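Local coordinates for endonuclease III (Geobacillus stearothermophilus, PDB 1ORP), which probably acts as a base excision repair glycosylase that removes damaged bases from DNA and cuts the strand at the resulting abasic site, at residues Glu35-Val40 with Arg123-Val128; Thr143-Val148 with His182-Phe187. All coordinates share one frame; numbering follows the deposited sequence.

Contact 1. Residues Glu35-Val40 with Arg123-Val128; sequences ELLIAV and RKTANV. With nucleotides of chain B.
Val40 and Val128 reach toward each other from two roughly antiparallel helices, meeting tip to tip with Val40 CG2 3.6 Å from Val128 CG1. The helical segments run at 150° with axes no nearer than 9.8 Å, and side chains fill the distance between them. The other branch of Val40, CG1, slides past Thr125 in the opposite sense and lies 3.7 Å from Thr125 CG2. Leu37 CD1 lies 4.5 Å from Thr125 CG2, and Leu36 CD2 comes no closer than the carbonyl oxygen of Val128.

Polar links accompany the apolar contacts. A water donates both to Val40 O and, at 2.8 Å, to Thr125 OG1, joining the helices. With OG1 beside its own backbone N (chi1 -66°), Thr125 offers two donors to one phosphate oxygen of DT9 of chain B: N to OP1 at 2.9 Å, with an angle of 162°, and OG1 to OP1 at 2.8 Å. OG1 thus gives its proton to the DNA and accepts from the water. Lys124 N adds a weak bond to the second oxygen, OP2.

Lys124, bent at chi2, passes along the sugar of DG8 of chain B, and its NZ is covalently linked to a modified group, consistent with the attacking lysine of bifunctional glycosylases. The amides of Lys124 and Thr125, at the start of helix 123-134 in the helix-hairpin-helix region, bind the phosphate as such motifs do.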
loop_
_atom_site.group_PDB
_atom_site.type_symbol
_atom_site.label_atom_id
_atom_site.label_comp_id
_atom_site.label_asym_id
_atom_site.label_seq_id
_atom_site.Cartn_x
_atom_site.Cartn_y
_atom_site.Cartn_z
ATOM N N GLU C 35 -0.359 -14.892 -2.574
ATOM C CA GLU C 35 0.465 -14.604 -1.409
ATOM C C GLU C 35 0.503 -13.090 -1.234
ATOM O O GLU C 35 0.538 -12.595 -0.109
ATOM C CB GLU C 35 1.893 -15.149 -1.593
ATOM C CG GLU C 35 1.996 -16.673 -1.471
ATOM C CD GLU C 35 3.437 -17.192 -1.483
ATOM O OE1 GLU C 35 3.632 -18.407 -1.257
ATOM O OE2 GLU C 35 4.376 -16.399 -1.720
ATOM N N LEU C 36 0.491 -12.352 -2.346
ATOM C CA LEU C 36 0.516 -10.894 -2.251
ATOM C C LEU C 36 -0.795 -10.411 -1.609
ATOM O O LEU C 36 -0.778 -9.616 -0.665
ATOM C CB LEU C 36 0.697 -10.241 -3.639
ATOM C CG LEU C 36 0.724 -8.693 -3.670
ATOM C CD1 LEU C 36 1.901 -8.183 -2.854
ATOM C CD2 LEU C 36 0.811 -8.156 -5.114
ATOM N N LEU C 37 -1.926 -10.911 -2.106
ATOM C CA LEU C 37 -3.226 -10.504 -1.579
ATOM C C LEU C 37 -3.267 -10.662 -0.064
ATOM O O LEU C 37 -3.566 -9.704 0.650
ATOM C CB LEU C 37 -4.355 -11.316 -2.242
ATOM C CG LEU C 37 -5.786 -11.098 -1.722
ATOM C CD1 LEU C 37 -6.127 -9.624 -1.784
ATOM C CD2 LEU C 37 -6.789 -11.926 -2.551
ATOM N N ILE C 38 -2.961 -11.864 0.425
ATOM C CA ILE C 38 -2.964 -12.117 1.872
ATOM C C ILE C 38 -1.991 -11.189 2.595
ATOM O O ILE C 38 -2.324 -10.623 3.627
ATOM C CB ILE C 38 -2.561 -13.571 2.219
ATOM C CG1 ILE C 38 -3.575 -14.559 1.636
ATOM C CG2 ILE C 38 -2.455 -13.730 3.742
ATOM C CD1 ILE C 38 -4.986 -14.411 2.187
ATOM N N ALA C 39 -0.792 -11.044 2.033
ATOM C CA ALA C 39 0.245 -10.191 2.611
ATOM C C ALA C 39 -0.185 -8.736 2.792
ATOM O O ALA C 39 0.083 -8.133 3.838
ATOM C CB ALA C 39 1.506 -10.248 1.746
ATOM N N VAL C 40 -0.832 -8.173 1.767
ATOM C CA VAL C 40 -1.293 -6.789 1.816
ATOM C C VAL C 40 -2.481 -6.611 2.753
ATOM O O VAL C 40 -2.648 -5.550 3.350
ATOM C CB VAL C 40 -1.679 -6.281 0.414
ATOM C CG1 VAL C 40 -2.272 -4.872 0.517
ATOM C CG2 VAL C 40 -0.431 -6.274 -0.500
ATOM N N ARG C 123 -9.998 -0.032 -1.178
ATOM C CA ARG C 123 -9.336 0.504 -2.370
ATOM C C ARG C 123 -7.781 0.435 -2.334
ATOM O O ARG C 123 -7.136 0.066 -3.323
ATOM C CB ARG C 123 -9.829 1.942 -2.616
ATOM C CG ARG C 123 -9.365 2.519 -3.930
ATOM C CD ARG C 123 -10.361 3.512 -4.548
ATOM N NE ARG C 123 -9.795 4.075 -5.773
ATOM C CZ ARG C 123 -10.500 4.523 -6.812
ATOM N NH1 ARG C 123 -11.831 4.484 -6.798
ATOM N NH2 ARG C 123 -9.866 5.001 -7.872
ATOM N N LYS C 124 -7.184 0.769 -1.193
ATOM C CA LYS C 124 -5.733 0.719 -1.063
ATOM C C LYS C 124 -5.232 -0.691 -1.360
ATOM O O LYS C 124 -4.351 -0.888 -2.187
ATOM C CB LYS C 124 -5.328 1.158 0.351
ATOM C CG LYS C 124 -3.812 1.143 0.666
ATOM C CD LYS C 124 -3.279 -0.243 1.005
ATOM C CE LYS C 124 -1.929 -0.131 1.782
ATOM N NZ LYS C 124 -1.481 -1.414 2.397
ATOM N N THR C 125 -5.803 -1.681 -0.699
ATOM C CA THR C 125 -5.386 -3.056 -0.905
ATOM C C THR C 125 -5.551 -3.492 -2.365
ATOM O O THR C 125 -4.617 -4.023 -2.992
ATOM C CB THR C 125 -6.180 -3.980 0.022
ATOM O OG1 THR C 125 -5.825 -3.682 1.373
ATOM C CG2 THR C 125 -5.892 -5.445 -0.261
ATOM N N ALA C 126 -6.737 -3.269 -2.912
ATOM C CA ALA C 126 -6.980 -3.647 -4.302
ATOM C C ALA C 126 -5.966 -2.959 -5.221
ATOM O O ALA C 126 -5.442 -3.579 -6.144
ATOM C CB ALA C 126 -8.423 -3.284 -4.702
ATOM N N ASN C 127 -5.666 -1.691 -4.958
ATOM C CA ASN C 127 -4.712 -0.980 -5.793
ATOM C C ASN C 127 -3.302 -1.569 -5.758
ATOM O O ASN C 127 -2.641 -1.657 -6.788
ATOM C CB ASN C 127 -4.667 0.510 -5.433
ATOM C CG ASN C 127 -5.781 1.320 -6.119
ATOM O OD1 ASN C 127 -6.423 0.845 -7.055
ATOM N ND2 ASN C 127 -5.994 2.541 -5.658
ATOM N N VAL C 128 -2.833 -1.948 -4.573
ATOM C CA VAL C 128 -1.521 -2.539 -4.459
ATOM C C VAL C 128 -1.519 -3.828 -5.277
ATOM O O VAL C 128 -0.648 -4.043 -6.111
ATOM C CB VAL C 128 -1.176 -2.915 -2.993
ATOM C CG1 VAL C 128 0.088 -3.778 -2.972
ATOM C CG2 VAL C 128 -0.984 -1.671 -2.161
ATOM P P DT B 9 -7.933 -0.525 2.540
ATOM O OP1 DT B 9 -7.673 -1.553 1.510
ATOM O OP2 DT B 9 -8.260 0.861 2.132
ATOM O "O5'" DT B 9 -9.050 -1.087 3.523
ATOM C "C5'" DT B 9 -8.791 -2.271 4.264
ATOM C "C4'" DT B 9 -10.016 -2.709 5.030
ATOM O "O4'" DT B 9 -10.091 -2.041 6.311
ATOM C "C3'" DT B 9 -11.359 -2.491 4.330
ATOM O "O3'" DT B 9 -12.097 -3.713 4.342
ATOM C "C2'" DT B 9 -12.041 -1.422 5.171
ATOM C "C1'" DT B 9 -11.414 -1.604 6.550
ATOM N N1 DT B 9 -11.326 -0.370 7.351
ATOM C C2 DT B 9 -11.622 -0.429 8.701
ATOM O O2 DT B 9 -12.030 -1.440 9.259
ATOM N N3 DT B 9 -11.434 0.751 9.376
ATOM C C4 DT B 9 -11.018 1.960 8.848
ATOM O O4 DT B 9 -10.858 2.928 9.587
ATOM C C5 DT B 9 -10.791 1.966 7.419
ATOM C C7 DT B 9 -10.416 3.251 6.750
ATOM C C6 DT B 9 -10.939 0.813 6.754
ATOM P P DG B 8 -1.540 1.818 6.107
ATOM O OP1 DG B 8 -1.837 3.258 5.959
ATOM O OP2 DG B 8 -0.917 1.320 7.371
ATOM O "O5'" DG B 8 -2.866 0.969 5.877
ATOM C "C5'" DG B 8 -3.878 1.406 4.972
ATOM C "C4'" DG B 8 -5.005 0.403 4.957
ATOM O "O4'" DG B 8 -5.535 0.263 6.296
ATOM C "C3'" DG B 8 -6.200 0.726 4.058
ATOM O "O3'" DG B 8 -6.640 -0.498 3.481
ATOM C "C2'" DG B 8 -7.235 1.287 5.018
ATOM C "C1'" DG B 8 -6.917 0.581 6.331
ATOM N N9 DG B 8 -7.147 1.384 7.531
ATOM C C8 DG B 8 -6.864 2.719 7.708
ATOM N N7 DG B 8 -7.166 3.151 8.905
ATOM C C5 DG B 8 -7.682 2.034 9.554
ATOM C C6 DG B 8 -8.184 1.880 10.886
ATOM O O6 DG B 8 -8.269 2.724 11.777
ATOM N N1 DG B 8 -8.614 0.579 11.125
ATOM C C2 DG B 8 -8.574 -0.444 10.212
ATOM N N2 DG B 8 -9.046 -1.629 10.629
ATOM N N3 DG B 8 -8.108 -0.317 8.979
ATOM C C4 DG B 8 -7.683 0.940 8.719
HETATM O O HOH W 1 -3.752 -3.027 3.196
#

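Contact 2. Residues Thr143-Val148 with His182-Phe187; sequences THVERV and HRMIFF. With nucleotides of chain B.
Met184, Ile185 and Phe187 receive the side of Val145 and Val148 where two helices of the HhH-GPD fold cross nearly at right angles, 82°, with axes 8.1 Å apart. Along helix 177-190, Met184 comes first. The turn of its chi3, 68°, sets CE between the two valines, 4.0 Å from Val148 CG1 and in touch with Val145 CG1 and O, while Leu14 and Leu168 pack on the same side chain.

Next, Ile185 sends CD1 against Val145 CG2 at 3.5 Å, tighter than usual for two carbons. That same methyl and Ile185 O both lie loosely, 4.2 Å from His144 CB. Two residues on, Phe187 presents CD2 to both branches of Val148; CG2 lies in the ring plane at its edge, 3.8 Å from CD2. Phe187 also touches the iron-sulfur cluster, which places the crossing close to that site.

The first turns of helix 143-152 serve the DNA. Thr143 N donates to OP1 of DG8 of chain B, and Thr143 OG1 reaches OP2 of DA6 of chain B at 2.8 Å. His144 NE2 is hydrogen-bonded to a modified group, and Thr143 CG2 sits over one face of the histidine ring. The other ring nitrogen, ND1, accepts from Arg147 NH2 at 3.0 Å, the donor lying 7° out of the ring plane.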
loop_
_atom_site.group_PDB
_atom_site.type_symbol
_atom_site.label_atom_id
_atom_site.label_comp_id
_atom_site.label_asym_id
_atom_site.label_seq_id
_atom_site.Cartn_x
_atom_site.Cartn_y
_atom_site.Cartn_z
ATOM N N THR C 143 -0.996 5.584 4.399
ATOM C CA THR C 143 -0.574 6.610 5.335
ATOM C C THR C 143 0.555 7.447 4.766
ATOM O O THR C 143 0.511 8.664 4.839
ATOM C CB THR C 143 -0.134 5.997 6.712
ATOM O OG1 THR C 143 0.128 7.055 7.631
ATOM C CG2 THR C 143 1.124 5.153 6.581
ATOM N N HIS C 144 1.556 6.806 4.168
ATOM C CA HIS C 144 2.689 7.542 3.602
ATOM C C HIS C 144 2.300 8.439 2.437
ATOM O O HIS C 144 2.572 9.643 2.462
ATOM C CB HIS C 144 3.799 6.579 3.147
ATOM C CG HIS C 144 4.358 5.742 4.254
ATOM N ND1 HIS C 144 4.890 6.289 5.401
ATOM C CD2 HIS C 144 4.413 4.399 4.418
ATOM C CE1 HIS C 144 5.239 5.320 6.227
ATOM N NE2 HIS C 144 4.958 4.164 5.655
ATOM N N VAL C 145 1.670 7.859 1.418
ATOM C CA VAL C 145 1.280 8.638 0.247
ATOM C C VAL C 145 0.457 9.853 0.644
ATOM O O VAL C 145 0.717 10.958 0.174
ATOM C CB VAL C 145 0.484 7.785 -0.754
ATOM C CG1 VAL C 145 0.040 8.646 -1.954
ATOM C CG2 VAL C 145 1.343 6.616 -1.214
ATOM N N GLU C 146 -0.515 9.660 1.527
ATOM C CA GLU C 146 -1.354 10.774 1.960
ATOM C C GLU C 146 -0.570 11.859 2.695
ATOM O O GLU C 146 -0.731 13.047 2.420
ATOM C CB GLU C 146 -2.484 10.275 2.855
ATOM C CG GLU C 146 -3.412 11.380 3.291
ATOM C CD GLU C 146 -4.444 10.926 4.305
ATOM O OE1 GLU C 146 -5.283 11.770 4.707
ATOM O OE2 GLU C 146 -4.424 9.737 4.704
ATOM N N ARG C 147 0.270 11.447 3.639
ATOM C CA ARG C 147 1.072 12.392 4.412
ATOM C C ARG C 147 1.978 13.222 3.515
ATOM O O ARG C 147 2.034 14.451 3.616
ATOM C CB ARG C 147 1.932 11.638 5.441
ATOM C CG ARG C 147 2.727 12.549 6.378
ATOM C CD ARG C 147 3.469 11.738 7.430
ATOM N NE ARG C 147 4.588 10.993 6.856
ATOM C CZ ARG C 147 4.655 9.668 6.794
ATOM N NH1 ARG C 147 3.664 8.934 7.280
ATOM N NH2 ARG C 147 5.706 9.080 6.228
ATOM N N VAL C 148 2.690 12.542 2.629
ATOM C CA VAL C 148 3.605 13.210 1.735
ATOM C C VAL C 148 2.881 14.184 0.828
ATOM O O VAL C 148 3.344 15.314 0.636
ATOM C CB VAL C 148 4.393 12.190 0.895
ATOM C CG1 VAL C 148 5.178 12.893 -0.195
ATOM C CG2 VAL C 148 5.339 11.418 1.804
ATOM N N HIS C 182 5.360 3.800 -5.453
ATOM C CA HIS C 182 6.418 3.235 -4.629
ATOM C C HIS C 182 7.442 4.289 -4.195
ATOM O O HIS C 182 7.920 4.272 -3.040
ATOM C CB HIS C 182 7.104 2.088 -5.363
ATOM C CG HIS C 182 6.267 0.848 -5.439
ATOM N ND1 HIS C 182 5.699 0.399 -6.614
ATOM C CD2 HIS C 182 5.874 -0.021 -4.475
ATOM C CE1 HIS C 182 4.991 -0.690 -6.372
ATOM N NE2 HIS C 182 5.081 -0.966 -5.081
ATOM N N ARG C 183 7.781 5.196 -5.109
ATOM C CA ARG C 183 8.716 6.265 -4.796
ATOM C C ARG C 183 8.163 7.124 -3.664
ATOM O O ARG C 183 8.896 7.501 -2.734
ATOM C CB ARG C 183 8.971 7.130 -6.019
ATOM C CG ARG C 183 9.877 6.474 -7.032
ATOM C CD ARG C 183 9.906 7.249 -8.326
ATOM N NE ARG C 183 10.746 6.600 -9.326
ATOM C CZ ARG C 183 10.578 6.749 -10.634
ATOM N NH1 ARG C 183 9.598 7.523 -11.085
ATOM N NH2 ARG C 183 11.384 6.127 -11.489
ATOM N N MET C 184 6.865 7.419 -3.726
ATOM C CA MET C 184 6.250 8.217 -2.677
ATOM C C MET C 184 6.253 7.448 -1.355
ATOM O O MET C 184 6.461 8.037 -0.294
ATOM C CB MET C 184 4.821 8.632 -3.063
ATOM C CG MET C 184 4.754 9.663 -4.197
ATOM S SD MET C 184 3.084 10.339 -4.498
ATOM C CE MET C 184 2.859 11.286 -2.975
ATOM N N ILE C 185 6.024 6.136 -1.419
ATOM C CA ILE C 185 6.025 5.308 -0.221
ATOM C C ILE C 185 7.414 5.395 0.393
ATOM O O ILE C 185 7.567 5.721 1.564
ATOM C CB ILE C 185 5.729 3.821 -0.531
ATOM C CG1 ILE C 185 4.305 3.651 -1.066
ATOM C CG2 ILE C 185 5.869 2.995 0.737
ATOM C CD1 ILE C 185 3.231 3.925 -0.043
ATOM N N PHE C 186 8.427 5.098 -0.413
ATOM C CA PHE C 186 9.809 5.145 0.047
ATOM C C PHE C 186 10.159 6.510 0.591
ATOM O O PHE C 186 10.765 6.619 1.669
ATOM C CB PHE C 186 10.754 4.767 -1.096
ATOM C CG PHE C 186 11.028 3.300 -1.177
ATOM C CD1 PHE C 186 9.997 2.383 -1.029
ATOM C CD2 PHE C 186 12.327 2.828 -1.344
ATOM C CE1 PHE C 186 10.245 1.011 -1.040
ATOM C CE2 PHE C 186 12.589 1.455 -1.357
ATOM C CZ PHE C 186 11.540 0.545 -1.202
ATOM N N PHE C 187 9.766 7.547 -0.146
ATOM C CA PHE C 187 10.034 8.921 0.275
ATOM C C PHE C 187 9.470 9.172 1.664
ATOM O O PHE C 187 10.127 9.780 2.499
ATOM C CB PHE C 187 9.423 9.938 -0.695
ATOM C CG PHE C 187 9.738 11.375 -0.342
ATOM C CD1 PHE C 187 10.970 11.944 -0.689
ATOM C CD2 PHE C 187 8.825 12.150 0.376
ATOM C CE1 PHE C 187 11.284 13.259 -0.322
ATOM C CE2 PHE C 187 9.129 13.459 0.747
ATOM C CZ PHE C 187 10.362 14.017 0.399
ATOM P P DA B 6 2.943 5.999 9.909
ATOM O OP1 DA B 6 3.791 6.737 8.946
ATOM O OP2 DA B 6 1.475 6.254 9.947
ATOM O "O5'" DA B 6 3.168 4.442 9.676
ATOM C "C5'" DA B 6 4.471 3.886 9.781
ATOM C "C4'" DA B 6 4.395 2.380 9.811
ATOM O "O4'" DA B 6 3.788 1.949 11.052
ATOM C "C3'" DA B 6 3.561 1.765 8.686
ATOM O "O3'" DA B 6 4.181 0.557 8.253
ATOM C "C2'" DA B 6 2.239 1.452 9.360
ATOM C "C1'" DA B 6 2.676 1.107 10.777
ATOM N N9 DA B 6 1.663 1.351 11.805
ATOM C C8 DA B 6 0.833 2.438 11.936
ATOM N N7 DA B 6 0.021 2.363 12.964
ATOM C C5 DA B 6 0.342 1.147 13.553
ATOM C C6 DA B 6 -0.156 0.483 14.685
ATOM N N6 DA B 6 -1.124 0.972 15.468
ATOM N N1 DA B 6 0.378 -0.716 14.994
ATOM C C2 DA B 6 1.349 -1.205 14.218
ATOM N N3 DA B 6 1.908 -0.677 13.131
ATOM C C4 DA B 6 1.351 0.514 12.846
ATOM P P DG B 8 -1.540 1.818 6.107
ATOM O OP1 DG B 8 -1.837 3.258 5.959
ATOM O OP2 DG B 8 -0.917 1.320 7.371
ATOM O "O5'" DG B 8 -2.866 0.969 5.877
ATOM C "C5'" DG B 8 -3.878 1.406 4.972
ATOM C "C4'" DG B 8 -5.005 0.403 4.957
ATOM O "O4'" DG B 8 -5.535 0.263 6.296
ATOM C "C3'" DG B 8 -6.200 0.726 4.058
ATOM O "O3'" DG B 8 -6.640 -0.498 3.481
ATOM C "C2'" DG B 8 -7.235 1.287 5.018
ATOM C "C1'" DG B 8 -6.917 0.581 6.331
ATOM N N9 DG B 8 -7.147 1.384 7.531
ATOM C C8 DG B 8 -6.864 2.719 7.708
ATOM N N7 DG B 8 -7.166 3.151 8.905
ATOM C C5 DG B 8 -7.682 2.034 9.554
ATOM C C6 DG B 8 -8.184 1.880 10.886
ATOM O O6 DG B 8 -8.269 2.724 11.777
ATOM N N1 DG B 8 -8.614 0.579 11.125
ATOM C C2 DG B 8 -8.574 -0.444 10.212
ATOM N N2 DG B 8 -9.046 -1.629 10.629
ATOM N N3 DG B 8 -8.108 -0.317 8.979
ATOM C C4 DG B 8 -7.683 0.940 8.719
#

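From the N terminus, the chain first lays down helix 7-20, then enters helix 33-42, whose partner in contact 1 arrives much later: 82 residues, 51 of them helical, separate 35-40 from 123-128. Once helix 123-134 has closed that long excursion, the next helix, 143-152, opens contact 2, which helix 177-190 closes; 33 residues separate 143-148 from 182-187. The two loops are therefore in series, neither crossing nor enclosing the other. Helix 7-20 packs on helix 177-190, bringing the start of the chain back to contact 2. The centres lie 16 Å apart, with nearest atoms about 6 Å apart, and each contact supplies residues to the same DNA strand, spanning DA6 to DT9 of chain B.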